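Local structure of predicted metal-dependent hydrolase of the TIM-barrel fold (Lactobacillus casei, 2QPX) at residues A126-L130 against E131-E135. The protein is of unproven function but binds zinc ions in a TIM-barrel fold and is probably a metal-dependent hydrolase of the amidohydrolase family. Residues are numbered along the deposited sequence; the frame is centred on the assembly and turned at random.
Sequences AIYRL and ETHAE
His133, in the first turn of helix 130-138, lies flat against the ring of Tyr128, five residues earlier, and illustrates how one side chain can fasten the start of a helix to the short loop that leads out of strand 124-127. Its CB already meets the phenol, 3.3 Å from Tyr128 OH. CG follows over the rim of the ring, 3.2 Å from Tyr128 CZ, and CD2 lies near Tyr128 CZ and OH. ND1 sits above the centre of the phenol, yet within its own ring plane it gives a nearly straight hydrogen bond (2.8 Å, 166°) to Arg129 O, reaching that oxygen from above the carbonyl plane. At the far side CE1 and NE2 continue over Tyr128 CD2 and CE2, completing a face-to-face stack with centroids 3.6 Å apart and planes 8° from parallel. Bond and stack together fix the rotation of the imidazole. Tyr128 can lie beneath it because its CG is anti to the backbone N (chi1 -176°), while its hydroxyl is hydrogen-bonded to Asp154. Were Tyr128 replaced by alanine, one imidazole face would probably lose its stacking partner and Asp154 this hydroxyl.

Arg129 O also accepts a weak bond from His133 N. Thr132 OG1 packs on Arg129 CB at 3.3 Å, and the arginine continues to a salt bridge with Asp101. The firmer Ala134 N to Leu130 O bond, 2.9 Å, continues the helical bonding. The whole is a strand-loop-helix junction with Arg129 at the N-cap position, set in a TIM barrel, the Arg129 side chain reaching to about 5 Å from a zinc ion near His18 and His20.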
loop_
_atom_site.group_PDB
_atom_site.type_symbol
_atom_site.label_atom_id
_atom_site.label_comp_id
_atom_site.label_asym_id
_atom_site.label_seq_id
_atom_site.Cartn_x
_atom_site.Cartn_y
_atom_site.Cartn_z
ATOM N N ALA A 126 13.299 6.269 -31.052
ATOM C CA ALA A 126 12.112 7.035 -30.649
ATOM C C ALA A 126 10.917 6.137 -30.325
ATOM O O ALA A 126 10.607 5.165 -31.033
ATOM C CB ALA A 126 11.701 7.991 -31.798
ATOM N N ILE A 127 10.196 6.565 -29.304
ATOM C CA ILE A 127 8.866 6.065 -28.881
ATOM C C ILE A 127 7.831 7.129 -29.238
ATOM O O ILE A 127 8.036 8.322 -28.999
ATOM C CB ILE A 127 8.805 5.764 -27.354
ATOM C CG1 ILE A 127 9.814 4.645 -26.966
ATOM C CG2 ILE A 127 7.369 5.439 -26.861
ATOM C CD1 ILE A 127 9.468 3.223 -27.432
ATOM N N TYR A 128 6.730 6.686 -29.850
ATOM C CA TYR A 128 5.681 7.565 -30.392
ATOM C C TYR A 128 4.658 7.872 -29.324
ATOM O O TYR A 128 3.892 7.000 -28.909
ATOM C CB TYR A 128 4.996 6.825 -31.524
ATOM C CG TYR A 128 3.931 7.559 -32.322
ATOM C CD1 TYR A 128 2.645 7.761 -31.854
ATOM C CD2 TYR A 128 4.212 8.019 -33.595
ATOM C CE1 TYR A 128 1.696 8.415 -32.631
ATOM C CE2 TYR A 128 3.262 8.632 -34.388
ATOM C CZ TYR A 128 1.990 8.843 -33.891
ATOM O OH TYR A 128 1.006 9.471 -34.623
ATOM N N ARG A 129 4.632 9.115 -28.880
ATOM C CA ARG A 129 3.634 9.508 -27.875
ATOM C C ARG A 129 2.291 9.798 -28.570
ATOM O O ARG A 129 2.162 10.714 -29.432
ATOM C CB ARG A 129 4.096 10.729 -27.072
ATOM C CG ARG A 129 3.138 11.018 -25.913
ATOM C CD ARG A 129 3.514 12.177 -25.108
ATOM N NE ARG A 129 4.632 11.876 -24.237
ATOM C CZ ARG A 129 4.907 12.559 -23.140
ATOM N NH1 ARG A 129 4.188 13.619 -22.815
ATOM N NH2 ARG A 129 5.893 12.181 -22.377
ATOM N N LEU A 130 1.284 9.028 -28.199
ATOM C CA LEU A 130 -0.018 9.148 -28.852
ATOM C C LEU A 130 -0.669 10.529 -28.698
ATOM O O LEU A 130 -1.124 11.107 -29.656
ATOM C CB LEU A 130 -0.944 8.057 -28.317
ATOM C CG LEU A 130 -0.557 6.619 -28.757
ATOM C CD1 LEU A 130 -1.340 5.602 -27.875
ATOM C CD2 LEU A 130 -0.823 6.354 -30.254
ATOM N N GLU A 131 -0.766 11.003 -27.463
ATOM C CA GLU A 131 -1.561 12.202 -27.197
ATOM C C GLU A 131 -0.983 13.453 -27.864
ATOM O O GLU A 131 -1.726 14.324 -28.315
ATOM C CB GLU A 131 -1.832 12.429 -25.705
ATOM C CG GLU A 131 -2.725 11.386 -25.059
ATOM C CD GLU A 131 -2.068 10.044 -24.709
ATOM O OE1 GLU A 131 -0.815 9.890 -24.875
ATOM O OE2 GLU A 131 -2.856 9.174 -24.241
ATOM N N THR A 132 0.350 13.587 -27.893
ATOM C CA THR A 132 0.976 14.759 -28.514
ATOM C C THR A 132 0.805 14.729 -30.036
ATOM O O THR A 132 0.551 15.749 -30.661
ATOM C CB THR A 132 2.441 14.887 -28.049
ATOM O OG1 THR A 132 3.039 13.627 -28.146
ATOM C CG2 THR A 132 2.521 15.323 -26.593
ATOM N N HIS A 133 0.879 13.546 -30.657
ATOM C CA HIS A 133 0.590 13.427 -32.077
ATOM C C HIS A 133 -0.888 13.759 -32.319
ATOM O O HIS A 133 -1.218 14.509 -33.254
ATOM C CB HIS A 133 0.961 12.048 -32.624
ATOM C CG HIS A 133 2.420 11.876 -32.866
ATOM N ND1 HIS A 133 3.288 11.388 -31.912
ATOM C CD2 HIS A 133 3.174 12.145 -33.957
ATOM C CE1 HIS A 133 4.514 11.356 -32.423
ATOM N NE2 HIS A 133 4.474 11.833 -33.660
ATOM N N ALA A 134 -1.764 13.284 -31.435
ATOM C CA ALA A 134 -3.202 13.585 -31.552
ATOM C C ALA A 134 -3.433 15.118 -31.530
ATOM O O ALA A 134 -4.211 15.669 -32.326
ATOM C CB ALA A 134 -3.998 12.883 -30.444
ATOM N N GLU A 135 -2.762 15.802 -30.612
ATOM C CA GLU A 135 -2.835 17.266 -30.497
ATOM C C GLU A 135 -2.356 17.966 -31.751
ATOM O O GLU A 135 -2.987 18.938 -32.231
ATOM C CB GLU A 135 -2.003 17.752 -29.308
ATOM C CG GLU A 135 -2.578 17.351 -27.949
ATOM C CD GLU A 135 -1.601 17.399 -26.785
ATOM O OE1 GLU A 135 -0.395 17.655 -26.986
ATOM O OE2 GLU A 135 -2.059 17.141 -25.647
#